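Local atomic coordinates of protein SAWADEE HOMEODOMAIN HOMOLOG 1 (Arabidopsis thaliana, PDB entry 4IUP), a protein that binds methylated histone H3 tails through its SAWADEE domain, acts in RNA-directed DNA methylation and is required to silence some of its targets. Residues 110-115 and 121-126; 78-81 and 86-89; 23-26 and 32-35. The protein carries 2 engineered substitutions. All blocks are in the same frame, centred on the assembly; numbering follows the deposited sequence.

Contact 1. Residues 110-115 and 121-126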
ATOM      1  N   VAL A 110      -8.934  16.084   0.034  1.00  9.92           N
ATOM      2  CA  VAL A 110      -9.549  14.944  -0.652  1.00  9.68           C
ATOM      3  C   VAL A 110      -8.652  14.480  -1.804  1.00 10.06           C
ATOM      4  O   VAL A 110      -8.347  15.247  -2.717  1.00 10.91           O
ATOM      5  CB  VAL A 110     -10.975  15.274  -1.178  1.00 16.56           C
ATOM      6  CG1 VAL A 110     -11.606  14.051  -1.849  1.00 18.46           C
ATOM      7  CG2 VAL A 110     -11.874  15.771  -0.050  1.00 18.06           C
ATOM      8  N   PHE A 111      -8.245  13.217  -1.745  1.00  6.79           N
ATOM      9  CA  PHE A 111      -7.324  12.647  -2.717  1.00  8.52           C
ATOM     10  C   PHE A 111      -8.099  11.687  -3.602  1.00 11.76           C
ATOM     11  O   PHE A 111      -8.596  10.665  -3.125  1.00 15.71           O
ATOM     12  CB  PHE A 111      -6.176  11.914  -2.007  1.00  9.15           C
ATOM     13  CG  PHE A 111      -5.420  12.774  -1.018  1.00 11.29           C
ATOM     14  CD1 PHE A 111      -4.270  13.463  -1.407  1.00 11.03           C
ATOM     15  CD2 PHE A 111      -5.860  12.892   0.301  1.00 11.46           C
ATOM     16  CE1 PHE A 111      -3.572  14.267  -0.500  1.00  8.22           C
ATOM     17  CE2 PHE A 111      -5.175  13.697   1.219  1.00 13.88           C
ATOM     18  CZ  PHE A 111      -4.022  14.382   0.817  1.00 12.75           C
ATOM     19  N   LEU A 112      -8.233  12.031  -4.879  1.00  8.88           N
ATOM     20  CA  LEU A 112      -8.836  11.107  -5.835  1.00  5.86           C
ATOM     21  C   LEU A 112      -7.750  10.128  -6.272  1.00  9.70           C
ATOM     22  O   LEU A 112      -6.715  10.536  -6.812  1.00 10.66           O
ATOM     23  CB  LEU A 112      -9.430  11.851  -7.037  1.00  9.81           C
ATOM     24  CG  LEU A 112     -10.043  10.987  -8.151  1.00 16.28           C
ATOM     25  CD1 LEU A 112     -11.391  10.433  -7.730  1.00 16.02           C
ATOM     26  CD2 LEU A 112     -10.164  11.783  -9.448  1.00 18.80           C
ATOM     27  N   VAL A 113      -7.969   8.844  -6.005  1.00  9.22           N
ATOM     28  CA  VAL A 113      -6.995   7.828  -6.388  1.00  5.34           C
ATOM     29  C   VAL A 113      -7.561   6.941  -7.481  1.00  9.59           C
ATOM     30  O   VAL A 113      -8.773   6.741  -7.562  1.00 10.92           O
ATOM     31  CB  VAL A 113      -6.473   6.980  -5.173  1.00 10.48           C
ATOM     32  CG1 VAL A 113      -6.028   7.889  -4.025  1.00  9.24           C
ATOM     33  CG2 VAL A 113      -7.509   5.965  -4.684  1.00 13.98           C
ATOM     34  N   ARG A 114      -6.676   6.449  -8.342  1.00  7.33           N
ATOM     35  CA  ARG A 114      -7.040   5.450  -9.328  1.00  7.31           C
ATOM     36  C   ARG A 114      -6.305   4.166  -8.988  1.00  9.27           C
ATOM     37  O   ARG A 114      -5.069   4.136  -8.956  1.00  9.40           O
ATOM     38  CB  ARG A 114      -6.666   5.912 -10.733  1.00  9.41           C
ATOM     39  CG  ARG A 114      -7.070   4.934 -11.827  1.00 16.75           C
ATOM     40  CD  ARG A 114      -6.760   5.508 -13.203  1.00 27.36           C
ATOM     41  NE  ARG A 114      -7.608   6.655 -13.527  1.00 25.57           N
ATOM     42  CZ  ARG A 114      -7.679   7.217 -14.732  1.00 29.67           C
ATOM     43  NH1 ARG A 114      -6.960   6.740 -15.740  1.00 27.27           N
ATOM     44  NH2 ARG A 114      -8.472   8.260 -14.931  1.00 26.68           N
ATOM     45  N   TYR A 115      -7.072   3.113  -8.723  1.00 11.36           N
ATOM     46  CA  TYR A 115      -6.504   1.820  -8.356  1.00 11.47           C
ATOM     47  C   TYR A 115      -5.790   1.165  -9.523  1.00 17.34           C
ATOM     48  O   TYR A 115      -6.306   1.126 -10.641  1.00 16.24           O
ATOM     49  CB  TYR A 115      -7.580   0.896  -7.786  1.00  9.73           C
ATOM     50  CG  TYR A 115      -8.080   1.374  -6.450  1.00 11.68           C
ATOM     51  CD1 TYR A 115      -7.251   1.340  -5.326  1.00 12.12           C
ATOM     52  CD2 TYR A 115      -9.375   1.872  -6.304  1.00 13.63           C
ATOM     53  CE1 TYR A 115      -7.698   1.788  -4.092  1.00 13.82           C
ATOM     54  CE2 TYR A 115      -9.833   2.323  -5.068  1.00 13.93           C
ATOM     55  CZ  TYR A 115      -8.986   2.280  -3.971  1.00 11.58           C
ATOM     56  OH  TYR A 115      -9.437   2.716  -2.749  1.00 13.70           O
ATOM     57  N   GLU A 121     -11.784   4.377  -9.652  1.00 13.52           N
ATOM     58  CA  GLU A 121     -11.387   5.566  -8.897  1.00 17.00           C
ATOM     59  C   GLU A 121     -12.207   5.747  -7.623  1.00 20.58           C
ATOM     60  O   GLU A 121     -13.365   5.324  -7.551  1.00 20.08           O
ATOM     61  CB  GLU A 121     -11.449   6.819  -9.780  1.00 15.62           C
ATOM     62  CG  GLU A 121     -10.391   6.837 -10.873  1.00 21.01           C
ATOM     63  CD  GLU A 121     -10.389   8.111 -11.695  1.00 29.44           C
ATOM     64  OE1 GLU A 121     -11.434   8.791 -11.760  1.00 24.93           O
ATOM     65  OE2 GLU A 121      -9.333   8.435 -12.281  1.00 32.59           O
ATOM     66  N   GLU A 122     -11.593   6.366  -6.616  1.00 12.57           N
ATOM     67  CA  GLU A 122     -12.245   6.602  -5.333  1.00 10.73           C
ATOM     68  C   GLU A 122     -11.657   7.860  -4.703  1.00 12.16           C
ATOM     69  O   GLU A 122     -10.455   8.102  -4.806  1.00 12.26           O
ATOM     70  CB  GLU A 122     -12.041   5.401  -4.396  1.00 13.38           C
ATOM     71  CG  GLU A 122     -12.739   5.525  -3.044  1.00 18.17           C
ATOM     72  CD  GLU A 122     -12.725   4.241  -2.217  1.00 27.20           C
ATOM     73  OE1 GLU A 122     -12.049   3.257  -2.601  1.00 20.28           O
ATOM     74  OE2 GLU A 122     -13.394   4.226  -1.160  1.00 33.22           O
ATOM     75  N   SER A 123     -12.513   8.663  -4.075  1.00  7.29           N
ATOM     76  CA  SER A 123     -12.065   9.807  -3.301  1.00  9.69           C
ATOM     77  C   SER A 123     -11.758   9.373  -1.867  1.00 12.07           C
ATOM     78  O   SER A 123     -12.633   8.870  -1.167  1.00 12.70           O
ATOM     79  CB  SER A 123     -13.124  10.910  -3.320  1.00 14.84           C
ATOM     80  OG  SER A 123     -13.258  11.436  -4.628  1.00 15.81           O
ATOM     81  N   LEU A 124     -10.509   9.564  -1.445  1.00 13.36           N
ATOM     82  CA  LEU A 124     -10.051   9.128  -0.127  1.00 12.42           C
ATOM     83  C   LEU A 124      -9.489  10.281   0.693  1.00 14.91           C
ATOM     84  O   LEU A 124      -8.943  11.247   0.147  1.00 11.66           O
ATOM     85  CB  LEU A 124      -8.988   8.025  -0.257  1.00  5.16           C
ATOM     86  CG  LEU A 124      -9.418   6.686  -0.880  1.00  6.64           C
ATOM     87  CD1 LEU A 124      -8.227   5.761  -1.030  1.00  7.73           C
ATOM     88  CD2 LEU A 124     -10.494   6.021  -0.045  1.00  8.68           C
ATOM     89  N   GLY A 125      -9.629  10.175   2.008  1.00  8.82           N
ATOM     90  CA  GLY A 125      -8.969  11.098   2.916  1.00  9.23           C
ATOM     91  C   GLY A 125      -7.578  10.588   3.259  1.00  9.92           C
ATOM     92  O   GLY A 125      -7.225   9.425   2.969  1.00  8.52           O
ATOM     93  N   LEU A 126      -6.791  11.453   3.889  1.00  5.99           N
ATOM     94  CA  LEU A 126      -5.433  11.101   4.292  1.00  9.61           C
ATOM     95  C   LEU A 126      -5.420   9.864   5.201  1.00  6.33           C
ATOM     96  O   LEU A 126      -4.460   9.090   5.199  1.00  8.82           O
ATOM     97  CB  LEU A 126      -4.748  12.283   4.997  1.00  5.88           C
ATOM     98  CG  LEU A 126      -3.221  12.174   5.125  1.00  9.01           C
ATOM     99  CD1 LEU A 126      -2.568  12.204   3.747  1.00  5.58           C
ATOM    100  CD2 LEU A 126      -2.671  13.282   6.022  1.00 11.51           C
TER
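Glu121 OE2 is gripped twice by one arginine: Arg114 NE and Arg114 NH2 each approach it to 2.8 Å. The pair spans an antiparallel beta hairpin of strands 110-115 and 121-124, in the zinc-binding half of the tandem tudor SAWADEE domain. Both nitrogens present the guanidinium edge, with OE2 in its plane, yet they come to the carboxylate from the same face, the two planes being 43° apart. A bend of the Arg114 chain at chi3 (-68°) turns NE and NH2 toward this oxygen. With an alanine in place of Arg114, Glu121 OE2 would probably lose both donors and its carboxylate would be left to turn without this charged mate.

A second polar tie lies on the other face of the sheet. Tyr115 OH donates to Glu122 OE1 at 2.7 Å, meeting the carboxylate from above its plane, although OE1 itself sits at the edge of the tyrosine ring. From this end the backbones run on through two hydrogen-bonded pairs, Val113 with Glu122 and then Phe111 with Leu124.

The side chains of Phe111, Val113 and Leu124 share the buried face. Leu124 CD1 packs on Val113 CG2 at 3.7 Å, and Val113 CG2 in turn lies over one face of the Tyr115 ring. Ile129 covers both Phe111 and Leu124, while the Phe111 side chain comes close to the zinc ligand Cys109. Past the last bridge, Phe111 CE2 touches Leu126 CD1 at 3.9 Å. Back at the pair, Leu124 O lies at the edge of the Phe111 ring, 3.5 Å from Phe111 CD2.

Contact 2. Residues 78-81 and 86-89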
ATOM      1  N   LEU A  78      -0.351   3.335  -0.944  1.00 10.02           N
ATOM      2  CA  LEU A  78      -1.101   2.172  -0.489  1.00  6.23           C
ATOM      3  C   LEU A  78      -2.427   2.670   0.089  1.00 11.85           C
ATOM      4  O   LEU A  78      -2.434   3.457   1.044  1.00 11.76           O
ATOM      5  CB  LEU A  78      -0.317   1.367   0.558  1.00  4.83           C
ATOM      6  CG  LEU A  78      -1.003   0.066   1.007  1.00  5.17           C
ATOM      7  CD1 LEU A  78      -1.049  -0.962  -0.130  1.00  4.74           C
ATOM      8  CD2 LEU A  78      -0.322  -0.530   2.246  1.00  8.36           C
ATOM      9  N   CYS A  79      -3.536   2.200  -0.484  1.00  8.44           N
ATOM     10  CA  CYS A  79      -4.861   2.748  -0.201  1.00  6.92           C
ATOM     11  C   CYS A  79      -5.788   1.728   0.429  1.00 10.22           C
ATOM     12  O   CYS A  79      -5.849   0.572  -0.006  1.00  8.15           O
ATOM     13  CB  CYS A  79      -5.512   3.249  -1.492  1.00 11.85           C
ATOM     14  SG  CYS A  79      -4.521   4.398  -2.427  1.00 14.87           S
ATOM     15  N   PHE A  80      -6.518   2.167   1.449  1.00  6.79           N
ATOM     16  CA  PHE A  80      -7.517   1.321   2.092  1.00  8.64           C
ATOM     17  C   PHE A  80      -8.794   1.299   1.258  1.00 14.25           C
ATOM     18  O   PHE A  80      -9.544   2.282   1.221  1.00  8.47           O
ATOM     19  CB  PHE A  80      -7.794   1.795   3.521  1.00  8.95           C
ATOM     20  CG  PHE A  80      -8.720   0.895   4.294  1.00  9.95           C
ATOM     21  CD1 PHE A  80      -8.373  -0.427   4.553  1.00 11.36           C
ATOM     22  CD2 PHE A  80      -9.937   1.373   4.769  1.00 11.60           C
ATOM     23  CE1 PHE A  80      -9.218  -1.259   5.273  1.00 11.31           C
ATOM     24  CE2 PHE A  80     -10.800   0.537   5.493  1.00 10.20           C
ATOM     25  CZ  PHE A  80     -10.436  -0.770   5.749  1.00 12.52           C
ATOM     26  N   GLN A  81      -9.023   0.168   0.594  1.00  7.34           N
ATOM     27  CA  GLN A  81     -10.126   0.002  -0.348  1.00  9.53           C
ATOM     28  C   GLN A  81     -11.200  -0.872   0.283  1.00 13.70           C
ATOM     29  O   GLN A  81     -11.046  -2.093   0.381  1.00 11.74           O
ATOM     30  CB  GLN A  81      -9.612  -0.626  -1.649  1.00  9.55           C
ATOM     31  CG  GLN A  81     -10.639  -0.722  -2.792  1.00 13.48           C
ATOM     32  CD  GLN A  81     -10.155  -1.610  -3.922  1.00 16.14           C
ATOM     33  OE1 GLN A  81      -9.613  -1.131  -4.926  1.00 22.76           O
ATOM     34  NE2 GLN A  81     -10.328  -2.908  -3.760  1.00  9.35           N
ATOM     35  N   GLN A  86     -15.632  -6.380   2.095  1.00 14.48           N
ATOM     36  CA  GLN A  86     -14.252  -6.611   1.718  1.00 18.01           C
ATOM     37  C   GLN A  86     -13.464  -5.335   2.009  1.00 19.04           C
ATOM     38  O   GLN A  86     -13.918  -4.232   1.699  1.00 18.17           O
ATOM     39  CB  GLN A  86     -14.213  -6.959   0.229  1.00 27.65           C
ATOM     40  CG  GLN A  86     -12.858  -7.146  -0.412  1.00 29.42           C
ATOM     41  CD  GLN A  86     -12.997  -7.488  -1.885  1.00 25.58           C
ATOM     42  OE1 GLN A  86     -12.534  -6.746  -2.753  1.00 28.41           O
ATOM     43  NE2 GLN A  86     -13.666  -8.602  -2.175  1.00 18.65           N
ATOM     44  N   ALA A  87     -12.303  -5.487   2.633  1.00 16.42           N
ATOM     45  CA  ALA A  87     -11.446  -4.346   2.933  1.00 17.69           C
ATOM     46  C   ALA A  87      -9.989  -4.712   2.663  1.00 18.12           C
ATOM     47  O   ALA A  87      -9.370  -5.453   3.433  1.00 21.72           O
ATOM     48  CB  ALA A  87     -11.646  -3.900   4.369  1.00 20.05           C
ATOM     49  N   LEU A  88      -9.459  -4.204   1.554  1.00 11.45           N
ATOM     50  CA  LEU A  88      -8.103  -4.530   1.108  1.00  8.25           C
ATOM     51  C   LEU A  88      -7.225  -3.282   1.049  1.00  8.91           C
ATOM     52  O   LEU A  88      -7.726  -2.181   0.829  1.00 13.93           O
ATOM     53  CB  LEU A  88      -8.152  -5.194  -0.277  1.00  8.22           C
ATOM     54  CG  LEU A  88      -9.032  -6.444  -0.412  1.00 13.52           C
ATOM     55  CD1 LEU A  88      -9.148  -6.852  -1.877  1.00 18.52           C
ATOM     56  CD2 LEU A  88      -8.497  -7.596   0.439  1.00 16.23           C
ATOM     57  N   TYR A  89      -5.926  -3.455   1.272  1.00  3.70           N
ATOM     58  CA  TYR A  89      -4.969  -2.373   1.074  1.00  5.24           C
ATOM     59  C   TYR A  89      -4.329  -2.598  -0.290  1.00  8.75           C
ATOM     60  O   TYR A  89      -3.626  -3.593  -0.491  1.00  8.33           O
ATOM     61  CB  TYR A  89      -3.920  -2.353   2.194  1.00 11.54           C
ATOM     62  CG  TYR A  89      -4.457  -1.905   3.542  1.00  9.41           C
ATOM     63  CD1 TYR A  89      -5.110  -2.807   4.389  1.00  9.17           C
ATOM     64  CD2 TYR A  89      -4.306  -0.587   3.972  1.00  4.87           C
ATOM     65  CE1 TYR A  89      -5.605  -2.406   5.637  1.00 11.13           C
ATOM     66  CE2 TYR A  89      -4.796  -0.171   5.219  1.00  7.53           C
ATOM     67  CZ  TYR A  89      -5.438  -1.086   6.042  1.00 11.38           C
ATOM     68  OH  TYR A  89      -5.924  -0.682   7.264  1.00 11.04           O
TER
HETATM   69  O   HOH W   1     -11.770  -4.023  -1.697  1.00 11.51           O
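Phe80 and Tyr89 are brought together by two different first torsions. In Phe80, CG stands opposite the backbone nitrogen (chi1 -175°); in Tyr89 it stands opposite the carbonyl carbon (chi1 -71°). The result is that Phe80 CD1 comes down over one face of the Tyr89 ring, toward its rim, with Tyr89 CZ 3.4 Å away. The planes are inclined by 47°, so the rings meet obliquely. The far end of the phenylalanine continues along the neighbouring strand, where Phe80 CZ rests against Ala87 CB at 3.6 Å. Two residues before Phe80, the Leu78 side chain crosses that of Tyr89 at about a right angle, Leu78 CD1 lying 3.9 Å from Tyr89 CB.

The framework for these contacts is a beta hairpin made by strands 76-83 and 86-98, antiparallel neighbours in the long sheet that runs through the tandem tudor domain. Phe80 and Tyr89 form a non-hydrogen-bonded pair, whereas the next pair, Gln81 and Leu88, is joined in both directions: Gln81 N donates to Leu88 O at 2.7 Å, and Leu88 N returns a bond to Gln81 O. Tyr89 CA adds a C-H contact to Cys79 O.

Gln81 O has a further donor. A water gives hydrogen bonds both to Gln81 O and to Gln86 OE1, while accepting one from Gln81 NE2 at 2.8 Å. It thus links backbone and side chain of one glutamine to the amide end of the other. Cys79 turns away from strand 86-89 and packs on Val113 and Tyr115.

Contact 3. Residues 23-26 and 32-35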
ATOM      1  N   LEU A  23      10.299 -17.113   6.296  1.00 10.95           N
ATOM      2  CA  LEU A  23      10.536 -18.480   6.768  1.00 14.40           C
ATOM      3  C   LEU A  23      11.538 -19.271   5.928  1.00 16.44           C
ATOM      4  O   LEU A  23      12.384 -19.999   6.467  1.00 14.24           O
ATOM      5  CB  LEU A  23       9.206 -19.240   6.846  1.00 10.25           C
ATOM      6  CG  LEU A  23       8.101 -18.610   7.707  1.00 12.15           C
ATOM      7  CD1 LEU A  23       6.812 -19.384   7.533  1.00 17.85           C
ATOM      8  CD2 LEU A  23       8.483 -18.539   9.179  1.00 18.20           C
ATOM      9  N   THR A  24      11.429 -19.135   4.610  1.00 10.83           N
ATOM     10  CA  THR A  24      12.258 -19.888   3.678  1.00 12.09           C
ATOM     11  C   THR A  24      12.135 -19.273   2.284  1.00 13.12           C
ATOM     12  O   THR A  24      11.454 -18.260   2.102  1.00 12.63           O
ATOM     13  CB  THR A  24      11.926 -21.425   3.698  1.00 12.18           C
ATOM     14  OG1 THR A  24      12.824 -22.146   2.841  1.00 10.92           O
ATOM     15  CG2 THR A  24      10.484 -21.706   3.298  1.00 12.73           C
ATOM     16  N   TYR A  25      12.832 -19.859   1.318  1.00  8.58           N
ATOM     17  CA  TYR A  25      12.755 -19.408  -0.061  1.00  9.17           C
ATOM     18  C   TYR A  25      12.698 -20.619  -0.994  1.00 10.95           C
ATOM     19  O   TYR A  25      12.965 -21.751  -0.584  1.00 11.01           O
ATOM     20  CB  TYR A  25      13.943 -18.491  -0.405  1.00  8.38           C
ATOM     21  CG  TYR A  25      15.229 -19.239  -0.675  1.00 11.39           C
ATOM     22  CD1 TYR A  25      16.088 -19.593   0.371  1.00 10.70           C
ATOM     23  CD2 TYR A  25      15.575 -19.614  -1.974  1.00 13.05           C
ATOM     24  CE1 TYR A  25      17.264 -20.298   0.123  1.00 12.99           C
ATOM     25  CE2 TYR A  25      16.748 -20.319  -2.229  1.00 20.68           C
ATOM     26  CZ  TYR A  25      17.584 -20.653  -1.182  1.00 18.70           C
ATOM     27  OH  TYR A  25      18.742 -21.349  -1.446  1.00 21.95           O
ATOM     28  N   ARG A  26      12.346 -20.363  -2.246  1.00 12.59           N
ATOM     29  CA  ARG A  26      12.392 -21.368  -3.305  1.00 11.70           C
ATOM     30  C   ARG A  26      12.650 -20.678  -4.631  1.00 10.65           C
ATOM     31  O   ARG A  26      12.378 -19.491  -4.775  1.00 10.73           O
ATOM     32  CB  ARG A  26      11.083 -22.159  -3.369  1.00 14.30           C
ATOM     33  CG  ARG A  26       9.884 -21.375  -3.914  1.00 10.02           C
ATOM     34  CD  ARG A  26       8.623 -22.210  -3.809  1.00 14.44           C
ATOM     35  NE  ARG A  26       7.438 -21.510  -4.300  1.00 15.49           N
ATOM     36  CZ  ARG A  26       6.227 -22.057  -4.366  1.00 20.37           C
ATOM     37  NH1 ARG A  26       6.041 -23.312  -3.978  1.00 19.71           N
ATOM     38  NH2 ARG A  26       5.203 -21.352  -4.818  1.00 18.50           N
ATOM     39  N   GLU A  32      12.377 -17.724 -11.237  1.00 22.87           N
ATOM     40  CA  GLU A  32      11.806 -16.760 -10.287  1.00 21.19           C
ATOM     41  C   GLU A  32      12.078 -17.139  -8.835  1.00 22.43           C
ATOM     42  O   GLU A  32      11.891 -18.293  -8.433  1.00 15.90           O
ATOM     43  CB  GLU A  32      10.302 -16.582 -10.504  1.00 27.86           C
ATOM     44  CG  GLU A  32       9.945 -15.617 -11.625  1.00 42.98           C
ATOM     45  CD  GLU A  32       9.938 -16.277 -12.988  1.00 58.85           C
ATOM     46  OE1 GLU A  32       9.043 -17.116 -13.232  1.00 55.42           O
ATOM     47  OE2 GLU A  32      10.817 -15.950 -13.820  1.00 68.30           O
ATOM     48  N   LEU A  33      12.520 -16.158  -8.067  1.00 12.04           N
ATOM     49  CA  LEU A  33      12.748 -16.348  -6.669  1.00 15.29           C
ATOM     50  C   LEU A  33      11.532 -15.940  -5.831  1.00 11.89           C
ATOM     51  O   LEU A  33      11.036 -14.865  -5.968  1.00 10.89           O
ATOM     52  CB  LEU A  33      13.983 -15.560  -6.247  1.00 15.72           C
ATOM     53  CG  LEU A  33      14.404 -15.556  -4.793  1.00 27.09           C
ATOM     54  CD1 LEU A  33      15.154 -16.831  -4.437  1.00 25.22           C
ATOM     55  CD2 LEU A  33      15.250 -14.336  -4.438  1.00 29.42           C
ATOM     56  N   GLU A  34      11.084 -16.838  -4.971  1.00 12.97           N
ATOM     57  CA  GLU A  34       9.974 -16.560  -4.064  1.00 11.61           C
ATOM     58  C   GLU A  34      10.412 -16.790  -2.620  1.00 11.14           C
ATOM     59  O   GLU A  34      11.281 -17.623  -2.356  1.00  9.59           O
ATOM     60  CB  GLU A  34       8.764 -17.441  -4.389  1.00 13.37           C
ATOM     61  CG  GLU A  34       8.112 -17.159  -5.755  1.00 13.74           C
ATOM     62  CD  GLU A  34       6.830 -17.965  -5.989  1.00 22.16           C
ATOM     63  OE1 GLU A  34       6.637 -19.005  -5.327  1.00 18.34           O
ATOM     64  OE2 GLU A  34       6.011 -17.553  -6.844  1.00 19.64           O
ATOM     65  N   VAL A  35       9.820 -16.040  -1.695  1.00  5.78           N
ATOM     66  CA  VAL A  35      10.036 -16.263  -0.266  1.00  6.81           C
ATOM     67  C   VAL A  35       8.719 -16.662   0.394  1.00  6.80           C
ATOM     68  O   VAL A  35       7.649 -16.238  -0.042  1.00 10.20           O
ATOM     69  CB  VAL A  35      10.640 -15.028   0.464  1.00 12.61           C
ATOM     70  CG1 VAL A  35      12.118 -14.894   0.156  1.00 19.20           C
ATOM     71  CG2 VAL A  35       9.888 -13.726   0.113  1.00 10.21           C
TER
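Arg26 and Glu34 lie side by side across a hydrogen-bonded pair of the antiparallel beta hairpin formed by strands 16-27 and 33-39. Arg26 CG is wedged between its own backbone N and carbonyl carbon (chi1 71°), and from there the chain runs extended as far as NE. Glu34 takes a different first torsion, with CG opposite the carbonyl carbon (chi1 -66°), but it too is extended beyond CG, which carries the carboxylate level with the guanidinium. Arg26 NE and Arg26 NH2 both reach Glu34 OE1 at 2.8 Å. The two flat groups are nearly coplanar, 24° apart, and the oxygen is met edge-on by the arginine. Trp49 makes a cation-pi contact with the same guanidinium.

Tyr25 points to the other face of the sheet and leads its ring away from the partner strand, so that only the near part touches: Tyr25 CD2 meets Leu33 CD1 at 3.7 Å, and Tyr25 CB meets Val35 CG1 at 4.1 Å. Along the backbone of the Arg26-Glu34 pair, Arg26 N and Glu34 O are 2.9 Å apart in one of two reciprocal bonds. Fixed through two nitrogens at one oxygen, the guanidinium is likely to be restrained in rotation, and the opposite charges would largely offset each other at this surface.

How the contacts relate
All three contacts are beta hairpins met one after another along the chain within a single antiparallel sheet, and they illustrate how one local motif serves different surroundings. Contacts 1 and 2, with centres 11 Å apart, touch directly: Leu124 CD1 and Tyr115 CE1 each pack against Cys79 CB at 3.7 Å, and strands 86-98 and 110-115 are neighbours. Contact 3 stands apart, its centre 34 Å from that of contact 1 and 26 Å from that of contact 2. The ligands divide likewise: the Phe111 side chain is about 5 Å from the bound zinc ion, whereas that of Val35 in contact 3 is about 5 Å from the cymal-4 detergent.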